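Local coordinates for ACYL carrier protein ACPA (PDB 2CGQ) that probably carries acyl groups as thioesters on a phosphopantetheine arm, as acyl carrier proteins do, at residues A30-I35 and K86-V91; Q36-T41 and L55-L60; Q49-D54 and L60-L65; Q64-L69 and I75-R80. One frame throughout, in Å; residues are numbered along the deposited sequence.

Contact 1. Residues A30-I35 and K86-V91; sequences AINATI and KTVGDV
Within the four-helix bundle of the acyl carrier protein fold, helix 27-39 meets the first turn of helix 88-96 through two isoleucines and two valines: Ile31 with Val91, and Ile35 with Val88. The contact lies close to the centre of the chain, and its apolar residues are all buried. Ile31 and Val91 run past one another in opposite directions and touch by one methyl each, Ile31 CG2 lying 3.7 Å from Val91 CG1. Both methyls stand anti to their own backbone nitrogens, and both side chains set out toward the opposite segment, which brings these branches together. One turn further along, Ile35 extends its chain (chi2 172°) and offers its terminal CD1 to Val88 CG2 at 4.2 Å, a looser fit. Asn32 borders this apolar patch. Its OD1 comes within 4.4 Å of Val88 CG1, but its polar partner is the hydroxyl of Tyr92, to which it is hydrogen-bonded. Leu65 and Leu69 of helix 59-73 add to the same core by packing on Ile35 and Val91 respectively. Helix 88-96 starts with a capping box between Thr87, the N-cap, and Asp90: Asp90 N gives a weak bond to Thr87 OG1, and Thr87 N returns one to Asp90 OD2. A second backbone donor, Lys86 N, reaches the same oxygen, so two bonds hold the carboxylate in place. Lys86 N approaches Asp90 OD2 on its anti lone pair at 2.7 Å, whereas Thr87 N comes from above the carboxylate plane at 3.0 Å.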
loop_
_atom_site.group_PDB
_atom_site.type_symbol
_atom_site.label_atom_id
_atom_site.label_comp_id
_atom_site.label_asym_id
_atom_site.label_seq_id
_atom_site.Cartn_x
_atom_site.Cartn_y
_atom_site.Cartn_z
ATOM N N ALA A 30 6.347 -7.438 3.640
ATOM C CA ALA A 30 4.955 -7.856 3.569
ATOM C C ALA A 30 4.102 -6.875 2.799
ATOM O O ALA A 30 3.236 -7.264 2.008
ATOM C CB ALA A 30 4.404 -8.038 4.945
ATOM N N ILE A 31 4.334 -5.575 3.002
ATOM C CA ILE A 31 3.536 -4.594 2.263
ATOM C C ILE A 31 3.865 -4.700 0.783
ATOM O O ILE A 31 2.963 -4.632 -0.062
ATOM C CB ILE A 31 3.729 -3.170 2.822
ATOM C CG1 ILE A 31 3.125 -3.102 4.241
ATOM C CG2 ILE A 31 3.144 -2.149 1.884
ATOM C CD1 ILE A 31 3.541 -1.830 5.018
ATOM N N ASN A 32 5.154 -4.874 0.459
ATOM C CA ASN A 32 5.584 -5.038 -0.936
ATOM C C ASN A 32 4.938 -6.238 -1.565
ATOM O O ASN A 32 4.456 -6.161 -2.699
ATOM C CB ASN A 32 7.101 -5.175 -1.052
ATOM C CG ASN A 32 7.834 -3.943 -0.629
ATOM O OD1 ASN A 32 7.255 -2.834 -0.515
ATOM N ND2 ASN A 32 9.141 -4.103 -0.420
ATOM N N ALA A 33 4.915 -7.353 -0.840
ATOM C CA ALA A 33 4.271 -8.588 -1.351
ATOM C C ALA A 33 2.783 -8.342 -1.661
ATOM O O ALA A 33 2.305 -8.821 -2.688
ATOM C CB ALA A 33 4.419 -9.705 -0.354
ATOM N N THR A 34 2.080 -7.607 -0.791
ATOM C CA THR A 34 0.648 -7.313 -0.999
ATOM C C THR A 34 0.483 -6.432 -2.238
ATOM O O THR A 34 -0.405 -6.646 -3.097
ATOM C CB THR A 34 0.073 -6.663 0.282
ATOM O OG1 THR A 34 0.127 -7.677 1.341
ATOM C CG2 THR A 34 -1.369 -6.152 0.072
ATOM N N ILE A 35 1.321 -5.401 -2.326
ATOM C CA ILE A 35 1.345 -4.563 -3.525
ATOM C C ILE A 35 1.564 -5.398 -4.798
ATOM O O ILE A 35 0.857 -5.275 -5.786
ATOM C CB ILE A 35 2.414 -3.458 -3.390
ATOM C CG1 ILE A 35 1.927 -2.415 -2.367
ATOM C CG2 ILE A 35 2.669 -2.856 -4.756
ATOM C CD1 ILE A 35 3.017 -1.308 -1.973
ATOM N N LYS A 86 0.160 8.709 -1.353
ATOM C CA LYS A 86 0.591 8.940 -2.716
ATOM C C LYS A 86 1.703 7.972 -3.153
ATOM O O LYS A 86 1.721 7.555 -4.299
ATOM C CB LYS A 86 1.115 10.348 -2.899
ATOM C CG LYS A 86 0.096 11.454 -2.718
ATOM C CD LYS A 86 -1.001 11.350 -3.717
ATOM C CE LYS A 86 -1.572 12.743 -3.952
ATOM N NZ LYS A 86 -2.117 13.294 -2.684
ATOM N N THR A 87 2.660 7.727 -2.253
ATOM C CA THR A 87 3.781 6.854 -2.523
ATOM C C THR A 87 3.746 5.571 -1.733
ATOM O O THR A 87 3.077 5.484 -0.706
ATOM C CB THR A 87 5.106 7.559 -2.223
ATOM O OG1 THR A 87 5.187 7.883 -0.838
ATOM C CG2 THR A 87 5.220 8.829 -3.034
ATOM N N VAL A 88 4.565 4.625 -2.161
ATOM C CA VAL A 88 4.786 3.401 -1.388
ATOM C C VAL A 88 5.198 3.769 0.062
ATOM O O VAL A 88 4.700 3.170 1.022
ATOM C CB VAL A 88 5.828 2.519 -2.057
ATOM C CG1 VAL A 88 6.302 1.378 -1.107
ATOM C CG2 VAL A 88 5.309 1.942 -3.405
ATOM N N GLY A 89 6.107 4.723 0.232
ATOM C CA GLY A 89 6.518 5.117 1.556
ATOM C C GLY A 89 5.382 5.532 2.465
ATOM O O GLY A 89 5.406 5.248 3.655
ATOM N N ASP A 90 4.392 6.209 1.902
ATOM C CA ASP A 90 3.197 6.708 2.651
ATOM C C ASP A 90 2.400 5.475 3.157
ATOM O O ASP A 90 1.891 5.438 4.289
ATOM C CB ASP A 90 2.273 7.504 1.744
ATOM C CG ASP A 90 2.844 8.830 1.280
ATOM O OD1 ASP A 90 3.771 9.388 1.930
ATOM O OD2 ASP A 90 2.298 9.312 0.266
ATOM N N VAL A 91 2.349 4.445 2.315
ATOM C CA VAL A 91 1.744 3.154 2.715
ATOM C C VAL A 91 2.511 2.541 3.907
ATOM O O VAL A 91 1.905 2.121 4.921
ATOM C CB VAL A 91 1.719 2.151 1.552
ATOM C CG1 VAL A 91 1.017 0.846 1.997
ATOM C CG2 VAL A 91 0.975 2.680 0.357
#

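Contact 2. Residues Q36-T41 and L55-L60; sequences QRILRT and LGFDSL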
loop_
_atom_site.group_PDB
_atom_site.type_symbol
_atom_site.label_atom_id
_atom_site.label_comp_id
_atom_site.label_asym_id
_atom_site.label_seq_id
_atom_site.Cartn_x
_atom_site.Cartn_y
_atom_site.Cartn_z
ATOM N N GLN A 36 2.563 -6.269 -4.764
ATOM C CA GLN A 36 2.799 -7.160 -5.894
ATOM C C GLN A 36 1.642 -8.093 -6.207
ATOM O O GLN A 36 1.358 -8.340 -7.387
ATOM C CB GLN A 36 4.081 -7.945 -5.674
ATOM C CG GLN A 36 5.341 -7.075 -5.724
ATOM C CD GLN A 36 6.571 -7.831 -5.315
ATOM O OE1 GLN A 36 6.486 -8.721 -4.465
ATOM N NE2 GLN A 36 7.732 -7.508 -5.931
ATOM N N ARG A 37 0.996 -8.639 -5.175
ATOM C CA ARG A 37 -0.126 -9.548 -5.380
ATOM C C ARG A 37 -1.262 -8.790 -6.112
ATOM O O ARG A 37 -1.799 -9.255 -7.116
ATOM C CB ARG A 37 -0.583 -10.059 -4.012
ATOM C CG ARG A 37 -1.115 -11.418 -3.852
ATOM C CD ARG A 37 -2.098 -11.490 -2.657
ATOM N NE ARG A 37 -3.152 -10.465 -2.849
ATOM C CZ ARG A 37 -4.283 -10.631 -3.553
ATOM N NH1 ARG A 37 -4.562 -11.776 -4.094
ATOM N NH2 ARG A 37 -5.089 -9.583 -3.769
ATOM N N ILE A 38 -1.602 -7.607 -5.609
ATOM C CA ILE A 38 -2.666 -6.778 -6.209
ATOM C C ILE A 38 -2.379 -6.361 -7.632
ATOM O O ILE A 38 -3.268 -6.441 -8.501
ATOM C CB ILE A 38 -2.976 -5.520 -5.334
ATOM C CG1 ILE A 38 -3.611 -5.977 -4.036
ATOM C CG2 ILE A 38 -3.883 -4.482 -6.070
ATOM C CD1 ILE A 38 -3.581 -4.882 -2.964
ATOM N N LEU A 39 -1.161 -5.972 -7.925
ATOM C CA LEU A 39 -0.817 -5.542 -9.265
ATOM C C LEU A 39 -0.412 -6.724 -10.178
ATOM O O LEU A 39 -0.220 -6.525 -11.389
ATOM C CB LEU A 39 0.336 -4.584 -9.254
ATOM C CG LEU A 39 0.233 -3.279 -8.474
ATOM C CD1 LEU A 39 1.581 -2.659 -8.443
ATOM C CD2 LEU A 39 -0.768 -2.384 -9.148
ATOM N N ARG A 40 -0.266 -7.935 -9.621
ATOM C CA ARG A 40 0.238 -9.062 -10.413
ATOM C C ARG A 40 1.571 -8.757 -11.112
ATOM O O ARG A 40 1.743 -8.995 -12.323
ATOM C CB ARG A 40 -0.815 -9.454 -11.440
ATOM C CG ARG A 40 -2.033 -9.954 -10.771
ATOM C CD ARG A 40 -3.060 -10.253 -11.762
ATOM N NE ARG A 40 -4.330 -10.229 -11.070
ATOM C CZ ARG A 40 -5.306 -11.071 -11.288
ATOM N NH1 ARG A 40 -6.410 -10.956 -10.587
ATOM N NH2 ARG A 40 -5.186 -12.039 -12.200
ATOM N N THR A 41 2.533 -8.285 -10.350
ATOM C CA THR A 41 3.867 -7.985 -10.886
ATOM C C THR A 41 4.935 -8.548 -9.972
ATOM O O THR A 41 4.669 -8.817 -8.809
ATOM C CB THR A 41 4.052 -6.482 -11.057
ATOM O OG1 THR A 41 5.333 -6.216 -11.620
ATOM C CG2 THR A 41 3.979 -5.758 -9.725
ATOM N N LEU A 55 3.436 2.784 -10.490
ATOM C CA LEU A 55 3.016 1.381 -10.342
ATOM C C LEU A 55 1.709 1.018 -11.035
ATOM O O LEU A 55 1.376 -0.178 -11.156
ATOM C CB LEU A 55 2.949 1.008 -8.866
ATOM C CG LEU A 55 4.293 1.041 -8.159
ATOM C CD1 LEU A 55 4.134 0.786 -6.691
ATOM C CD2 LEU A 55 5.206 -0.032 -8.746
ATOM N N GLY A 56 0.987 2.049 -11.465
ATOM C CA GLY A 56 -0.257 1.933 -12.192
ATOM C C GLY A 56 -1.465 1.557 -11.352
ATOM O O GLY A 56 -2.411 0.908 -11.843
ATOM N N PHE A 57 -1.472 1.920 -10.078
ATOM C CA PHE A 57 -2.679 1.800 -9.280
ATOM C C PHE A 57 -3.778 2.673 -9.866
ATOM O O PHE A 57 -3.529 3.764 -10.364
ATOM C CB PHE A 57 -2.468 2.203 -7.802
ATOM C CG PHE A 57 -1.891 1.110 -6.945
ATOM C CD1 PHE A 57 -0.542 0.880 -6.886
ATOM C CD2 PHE A 57 -2.723 0.280 -6.219
ATOM C CE1 PHE A 57 -0.042 -0.124 -6.073
ATOM C CE2 PHE A 57 -2.220 -0.721 -5.405
ATOM C CZ PHE A 57 -0.934 -0.967 -5.361
ATOM N N ASP A 58 -5.003 2.159 -9.800
ATOM C CA ASP A 58 -6.192 2.891 -10.126
ATOM C C ASP A 58 -7.070 2.883 -8.868
ATOM O O ASP A 58 -6.652 2.420 -7.809
ATOM C CB ASP A 58 -6.877 2.288 -11.376
ATOM C CG ASP A 58 -7.256 0.835 -11.216
ATOM O OD1 ASP A 58 -7.183 0.298 -10.112
ATOM O OD2 ASP A 58 -7.694 0.207 -12.215
ATOM N N SER A 59 -8.259 3.455 -8.946
ATOM C CA SER A 59 -9.060 3.566 -7.745
ATOM C C SER A 59 -9.441 2.207 -7.153
ATOM O O SER A 59 -9.409 2.050 -5.946
ATOM C CB SER A 59 -10.299 4.400 -7.981
ATOM O OG SER A 59 -11.078 3.797 -8.972
ATOM N N LEU A 60 -9.776 1.242 -8.005
ATOM C CA LEU A 60 -10.114 -0.106 -7.513
ATOM C C LEU A 60 -8.862 -0.666 -6.803
ATOM O O LEU A 60 -8.977 -1.208 -5.748
ATOM C CB LEU A 60 -10.494 -1.013 -8.666
ATOM C CG LEU A 60 -10.613 -2.517 -8.361
ATOM C CD1 LEU A 60 -11.490 -2.705 -7.220
ATOM C CD2 LEU A 60 -11.082 -3.264 -9.568
#
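Leu39 and Phe57 bring the two backbones to a CA-CA separation of 7.6 Å, where the last turn of helix 27-39 faces the loop leading into helix 59-73. The helix closes in a Schellman motif, with Thr41 N bonded to Gln36 O and Arg40 N to Arg37 O, and Arg40 takes the positive phi of the C-prime position. Leu39, the residue before Arg40 in this motif, carries the largest share of the contact. With CG anti to the carbonyl carbon and beside the backbone N (chi1 -59°), both its methyls face Phe57 and Leu55. It crosses the Phe57 side chain at about a right angle and forms a CH-pi interaction: CD2 sits over the centre of one ring face, 3.9 Å from the centroid of the Phe57 ring and 13° off its normal. Its other methyl spans both partners, with Leu39 CD1 at 3.8 Å from Phe57 CE1 and 3.9 Å from Leu55 CB. Leu39 CD2 also lies 3.7 Å from Leu55 O. Leu51 and Leu62 also touch the buried Phe57 side chain. Beyond it the chain runs through Asp58, the N-cap of helix 59-73, into the Asp58-Ser59-Leu60 motif, whose serine in acyl carrier proteins bears the phosphopantetheine; the contact thus ties the end of the first helix to the approach to this probable attachment site. Ile38 completes the patch obliquely, its CG2 reaching Phe57 CE2 at 4.2 Å.

Contact 3. Residues Q49-D54 and L60-L65; sequences QVLVDD and LKLFQL
Leu51, in the long loop that joins the first two helices of the acyl carrier protein bundle, pushes its side chain against Leu62 and Leu65 of helix 59-73. Its CG lies anti to the carbonyl carbon and beside the backbone N (chi1 -65°), and the chain beyond is extended, so that CD1 leads toward the helix. There it meets Leu62 CD2 at 3.6 Å, the two leucines crossing at a slant; the same Leu62 methyl rests on Leu51 CB at 4.1 Å. Leu65 approaches differently. Its CG is turned anti to the backbone N (chi1 179°), and it reaches Leu51 tip to tip, CD2 to CD1 at 4.1 Å. One Leu51 methyl therefore serves both leucines, which stand almost a helical turn apart. Leu51 and Leu65 are buried and share Val91 of helix 88-96 as a neighbour, while Leu62 lies nearer the surface. Toward solvent, the exposed Val52 adds a loose contact, its CG2 standing 4.5 Å from Leu62 CD1. The loop is turned back on itself behind Leu51: Asp54 N bonds to Val50 O at 2.9 Å, and the Asp54 carboxylate answers Val50 N in return. In this second bond Val50 N meets Asp54 OD2 at 2.8 Å, on the anti side and somewhat out of the carboxylate plane, with a nearly straight N-H...O angle of 165°.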
loop_
_atom_site.group_PDB
_atom_site.type_symbol
_atom_site.label_atom_id
_atom_site.label_comp_id
_atom_site.label_asym_id
_atom_site.label_seq_id
_atom_site.Cartn_x
_atom_site.Cartn_y
_atom_site.Cartn_z
ATOM N N GLN A 49 8.271 5.170 -5.024
ATOM C CA GLN A 49 7.328 4.939 -6.134
ATOM C C GLN A 49 5.973 5.533 -5.865
ATOM O O GLN A 49 5.365 5.297 -4.801
ATOM C CB GLN A 49 7.198 3.451 -6.483
ATOM C CG GLN A 49 8.446 2.898 -7.123
ATOM C CD GLN A 49 8.433 1.354 -7.221
ATOM O OE1 GLN A 49 7.932 0.678 -6.340
ATOM N NE2 GLN A 49 9.023 0.828 -8.270
ATOM N N VAL A 50 5.530 6.336 -6.831
ATOM C CA VAL A 50 4.191 6.907 -6.854
ATOM C C VAL A 50 3.192 5.821 -7.252
ATOM O O VAL A 50 3.332 5.224 -8.318
ATOM C CB VAL A 50 4.131 8.129 -7.781
ATOM C CG1 VAL A 50 2.809 8.753 -7.724
ATOM C CG2 VAL A 50 5.172 9.172 -7.359
ATOM N N LEU A 51 2.190 5.569 -6.417
ATOM C CA LEU A 51 1.297 4.397 -6.603
ATOM C C LEU A 51 0.616 4.428 -7.957
ATOM O O LEU A 51 0.663 3.461 -8.727
ATOM C CB LEU A 51 0.248 4.293 -5.496
ATOM C CG LEU A 51 0.804 4.022 -4.103
ATOM C CD1 LEU A 51 -0.399 3.883 -3.170
ATOM C CD2 LEU A 51 1.634 2.789 -4.015
ATOM N N VAL A 52 0.077 5.572 -8.279
ATOM C CA VAL A 52 -0.555 5.763 -9.593
ATOM C C VAL A 52 0.478 5.889 -10.709
ATOM O O VAL A 52 0.507 5.036 -11.584
ATOM C CB VAL A 52 -1.489 6.981 -9.623
ATOM C CG1 VAL A 52 -2.102 7.121 -11.016
ATOM C CG2 VAL A 52 -2.595 6.821 -8.605
ATOM N N ASP A 53 1.319 6.928 -10.673
ATOM C CA ASP A 53 2.169 7.269 -11.822
ATOM C C ASP A 53 3.208 6.218 -12.143
ATOM O O ASP A 53 3.503 5.960 -13.323
ATOM C CB ASP A 53 2.921 8.572 -11.626
ATOM C CG ASP A 53 2.042 9.748 -11.234
ATOM O OD1 ASP A 53 0.848 9.562 -10.860
ATOM O OD2 ASP A 53 2.629 10.873 -11.190
ATOM N N ASP A 54 3.783 5.608 -11.108
ATOM C CA ASP A 54 4.843 4.609 -11.282
ATOM C C ASP A 54 4.381 3.161 -11.352
ATOM O O ASP A 54 4.907 2.397 -12.154
ATOM C CB ASP A 54 5.917 4.754 -10.189
ATOM C CG ASP A 54 6.675 6.083 -10.280
ATOM O OD1 ASP A 54 6.961 6.555 -11.409
ATOM O OD2 ASP A 54 7.027 6.660 -9.234
ATOM N N LEU A 60 -9.776 1.242 -8.005
ATOM C CA LEU A 60 -10.114 -0.106 -7.513
ATOM C C LEU A 60 -8.862 -0.666 -6.803
ATOM O O LEU A 60 -8.977 -1.208 -5.748
ATOM C CB LEU A 60 -10.494 -1.013 -8.666
ATOM C CG LEU A 60 -10.613 -2.517 -8.361
ATOM C CD1 LEU A 60 -11.490 -2.705 -7.220
ATOM C CD2 LEU A 60 -11.082 -3.264 -9.568
ATOM N N LYS A 61 -7.676 -0.600 -7.412
ATOM C CA LYS A 61 -6.535 -1.285 -6.827
ATOM C C LYS A 61 -6.099 -0.585 -5.546
ATOM O O LYS A 61 -5.576 -1.209 -4.620
ATOM C CB LYS A 61 -5.370 -1.429 -7.829
ATOM C CG LYS A 61 -5.720 -2.415 -9.007
ATOM C CD LYS A 61 -4.599 -2.452 -10.079
ATOM C CE LYS A 61 -5.185 -2.962 -11.362
ATOM N NZ LYS A 61 -4.254 -3.503 -12.438
ATOM N N LEU A 62 -6.310 0.718 -5.470
ATOM C CA LEU A 62 -6.004 1.416 -4.215
ATOM C C LEU A 62 -6.963 0.988 -3.107
ATOM O O LEU A 62 -6.549 0.875 -1.961
ATOM C CB LEU A 62 -6.112 2.909 -4.373
ATOM C CG LEU A 62 -5.009 3.483 -5.244
ATOM C CD1 LEU A 62 -5.392 4.903 -5.705
ATOM C CD2 LEU A 62 -3.679 3.392 -4.562
ATOM N N PHE A 63 -8.249 0.797 -3.442
ATOM C CA PHE A 63 -9.215 0.290 -2.480
ATOM C C PHE A 63 -8.808 -1.091 -2.005
ATOM O O PHE A 63 -8.896 -1.423 -0.840
ATOM C CB PHE A 63 -10.622 0.241 -3.112
ATOM C CG PHE A 63 -11.667 -0.317 -2.219
ATOM C CD1 PHE A 63 -12.239 0.472 -1.215
ATOM C CD2 PHE A 63 -12.042 -1.648 -2.310
ATOM C CE1 PHE A 63 -13.214 -0.033 -0.391
ATOM C CE2 PHE A 63 -13.007 -2.177 -1.429
ATOM C CZ PHE A 63 -13.591 -1.356 -0.486
ATOM N N GLN A 64 -8.384 -1.946 -2.951
ATOM C CA GLN A 64 -7.886 -3.263 -2.593
ATOM C C GLN A 64 -6.710 -3.140 -1.654
ATOM O O GLN A 64 -6.610 -3.880 -0.689
ATOM C CB GLN A 64 -7.458 -4.048 -3.818
ATOM C CG GLN A 64 -8.522 -4.619 -4.674
ATOM C CD GLN A 64 -7.908 -5.538 -5.719
ATOM O OE1 GLN A 64 -7.525 -5.088 -6.753
ATOM N NE2 GLN A 64 -7.815 -6.834 -5.407
ATOM N N LEU A 65 -5.769 -2.254 -1.954
ATOM C CA LEU A 65 -4.598 -2.126 -1.104
ATOM C C LEU A 65 -4.960 -1.770 0.324
ATOM O O LEU A 65 -4.476 -2.406 1.267
ATOM C CB LEU A 65 -3.598 -1.114 -1.660
ATOM C CG LEU A 65 -2.361 -0.869 -0.881
ATOM C CD1 LEU A 65 -1.493 -2.077 -0.793
ATOM C CD2 LEU A 65 -1.596 0.256 -1.592
#

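Contact 4. Residues Q64-L69 and I75-R80; sequences QLITEL and IAISFR
Glu68 N bonds to Gln64 O at 2.8 Å within helix 59-73, in the stretch from which Ile66 and Leu69 meet the chain returning past them at Ile75 and Ile77. In the acyl carrier protein fold this return is the connection from helix 59-73 to the short helix 79-84, and it runs extended alongside the helix it has just left. Ile77 carries the largest share of the contact. It points toward the helix, whereas Ala76 and Ser78 on its two sides point away, as expected of an extended backbone. Ile66 and Ile77 cross at about a right angle: the CG2 methyl of Ile66 lies 4.2 Å from Ile77 CB and 4.3 Å from Ile77 CD1. The other branch of Ile66 is folded back on itself, with chi2 at -53° in place of the extended form that Ile77 adopts (168°). Ile77 is also held through its backbone, where its N is hydrogen-bonded to the Glu70 carboxylate, and Ser78, as N-cap of the next helix, has its OG bonded to Asp81 N. The Leu69 side chain keeps a longer distance, its CB being 4.8 Å from Ile77 CD1. Val95 of helix 88-96 touches both Leu69 and Ile75, closing the buried end of the contact. Ile75 sets CG1 between its backbone N and carbonyl carbon (chi1 65°), and in that position CG1 comes to 3.9 Å from Leu69 O.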
loop_
_atom_site.group_PDB
_atom_site.type_symbol
_atom_site.label_atom_id
_atom_site.label_comp_id
_atom_site.label_asym_id
_atom_site.label_seq_id
_atom_site.Cartn_x
_atom_site.Cartn_y
_atom_site.Cartn_z
ATOM N N GLN A 64 -8.384 -1.946 -2.951
ATOM C CA GLN A 64 -7.886 -3.263 -2.593
ATOM C C GLN A 64 -6.710 -3.140 -1.654
ATOM O O GLN A 64 -6.610 -3.880 -0.689
ATOM C CB GLN A 64 -7.458 -4.048 -3.818
ATOM C CG GLN A 64 -8.522 -4.619 -4.674
ATOM C CD GLN A 64 -7.908 -5.538 -5.719
ATOM O OE1 GLN A 64 -7.525 -5.088 -6.753
ATOM N NE2 GLN A 64 -7.815 -6.834 -5.407
ATOM N N LEU A 65 -5.769 -2.254 -1.954
ATOM C CA LEU A 65 -4.598 -2.126 -1.104
ATOM C C LEU A 65 -4.960 -1.770 0.324
ATOM O O LEU A 65 -4.476 -2.406 1.267
ATOM C CB LEU A 65 -3.598 -1.114 -1.660
ATOM C CG LEU A 65 -2.361 -0.869 -0.881
ATOM C CD1 LEU A 65 -1.493 -2.077 -0.793
ATOM C CD2 LEU A 65 -1.596 0.256 -1.592
ATOM N N ILE A 66 -5.783 -0.756 0.488
ATOM C CA ILE A 66 -6.157 -0.305 1.856
ATOM C C ILE A 66 -6.864 -1.434 2.629
ATOM O O ILE A 66 -6.509 -1.786 3.739
ATOM C CB ILE A 66 -7.008 0.965 1.828
ATOM C CG1 ILE A 66 -6.228 2.150 1.149
ATOM C CG2 ILE A 66 -7.425 1.355 3.236
ATOM C CD1 ILE A 66 -4.831 2.440 1.721
ATOM N N THR A 67 -7.863 -2.033 2.023
ATOM C CA THR A 67 -8.652 -3.047 2.672
ATOM C C THR A 67 -7.824 -4.337 2.925
ATOM O O THR A 67 -7.921 -4.958 4.009
ATOM C CB THR A 67 -9.966 -3.287 1.916
ATOM O OG1 THR A 67 -9.717 -3.751 0.575
ATOM C CG2 THR A 67 -10.844 -2.025 1.894
ATOM N N GLU A 68 -7.033 -4.777 1.920
ATOM C CA GLU A 68 -6.114 -5.908 2.147
ATOM C C GLU A 68 -5.188 -5.687 3.353
ATOM O O GLU A 68 -4.949 -6.615 4.135
ATOM C CB GLU A 68 -5.323 -6.276 0.879
ATOM C CG GLU A 68 -4.618 -7.634 0.956
ATOM C CD GLU A 68 -4.354 -8.320 -0.397
ATOM O OE1 GLU A 68 -3.431 -9.174 -0.463
ATOM O OE2 GLU A 68 -5.084 -8.022 -1.373
ATOM N N LEU A 69 -4.581 -4.512 3.459
ATOM C CA LEU A 69 -3.714 -4.204 4.573
ATOM C C LEU A 69 -4.458 -4.128 5.893
ATOM O O LEU A 69 -3.994 -4.677 6.915
ATOM C CB LEU A 69 -2.989 -2.883 4.333
ATOM C CG LEU A 69 -1.977 -2.891 3.173
ATOM C CD1 LEU A 69 -1.466 -1.476 3.000
ATOM C CD2 LEU A 69 -0.898 -3.826 3.427
ATOM N N ILE A 75 -5.613 -3.814 11.197
ATOM C CA ILE A 75 -5.564 -2.394 11.485
ATOM C C ILE A 75 -6.729 -1.703 10.786
ATOM O O ILE A 75 -7.531 -2.328 10.082
ATOM C CB ILE A 75 -4.196 -1.785 11.073
ATOM C CG1 ILE A 75 -3.989 -1.840 9.577
ATOM C CG2 ILE A 75 -3.028 -2.534 11.793
ATOM C CD1 ILE A 75 -2.759 -1.198 9.101
ATOM N N ALA A 76 -6.813 -0.399 11.018
ATOM C CA ALA A 76 -7.780 0.480 10.358
ATOM C C ALA A 76 -7.066 1.712 9.898
ATOM O O ALA A 76 -6.251 2.273 10.625
ATOM C CB ALA A 76 -8.914 0.821 11.323
ATOM N N ILE A 77 -7.385 2.150 8.685
ATOM C CA ILE A 77 -6.825 3.336 8.095
ATOM C C ILE A 77 -8.003 4.266 7.777
ATOM O O ILE A 77 -9.000 3.836 7.218
ATOM C CB ILE A 77 -6.014 3.020 6.802
ATOM C CG1 ILE A 77 -4.831 2.104 7.154
ATOM C CG2 ILE A 77 -5.499 4.301 6.156
ATOM C CD1 ILE A 77 -4.167 1.506 5.979
ATOM N N SER A 78 -7.884 5.532 8.181
ATOM C CA SER A 78 -8.983 6.458 8.028
ATOM C C SER A 78 -9.153 6.732 6.541
ATOM O O SER A 78 -8.202 6.596 5.760
ATOM C CB SER A 78 -8.747 7.744 8.800
ATOM O OG SER A 78 -7.690 8.514 8.254
ATOM N N PHE A 79 -10.351 7.151 6.142
ATOM C CA PHE A 79 -10.539 7.493 4.742
ATOM C C PHE A 79 -9.583 8.649 4.392
ATOM O O PHE A 79 -8.989 8.679 3.281
ATOM C CB PHE A 79 -11.982 7.908 4.469
ATOM C CG PHE A 79 -12.208 8.273 3.024
ATOM C CD1 PHE A 79 -12.345 9.596 2.614
ATOM C CD2 PHE A 79 -12.266 7.243 2.076
ATOM C CE1 PHE A 79 -12.489 9.944 1.262
ATOM C CE2 PHE A 79 -12.447 7.582 0.696
ATOM C CZ PHE A 79 -12.576 8.898 0.319
ATOM N N ARG A 80 -9.461 9.598 5.308
ATOM C CA ARG A 80 -8.679 10.800 5.061
ATOM C C ARG A 80 -7.208 10.422 4.783
ATOM O O ARG A 80 -6.544 10.922 3.843
ATOM C CB ARG A 80 -8.837 11.770 6.216
ATOM C CG ARG A 80 -7.991 13.008 6.143
ATOM C CD ARG A 80 -8.202 13.918 7.313
ATOM N NE ARG A 80 -9.557 14.519 7.334
ATOM C CZ ARG A 80 -9.939 15.530 6.578
ATOM N NH1 ARG A 80 -9.091 16.164 5.783
ATOM N NH2 ARG A 80 -11.160 15.977 6.678
#

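How the contacts relate
The four contacts converge on one hydrophobic core, contacts 2 to 4 nested within the segment that contact 1 closes. Loop 49-54 is held by backbone bonds: toward contact 1 by Val88 N to Gln49 O (2.8 Å) and Leu51 N to Lys86 O (2.9 Å), toward contact 2 by Phe57 N to Leu51 O (3.0 Å). Contacts 2 and 3 share Leu60 at the start of helix 59-73, where Ser59 is the probable attachment point for the prosthetic group. Contact 4 lies farther along, about 15 Å from contact 2 between centres, yet a salt bridge, Arg37 NE to Glu68 OE1 (2.7 Å, in one of two Glu68 conformers), joins them; Leu69 CD1 meets Val91 CG1 of contact 1 (3.5 Å).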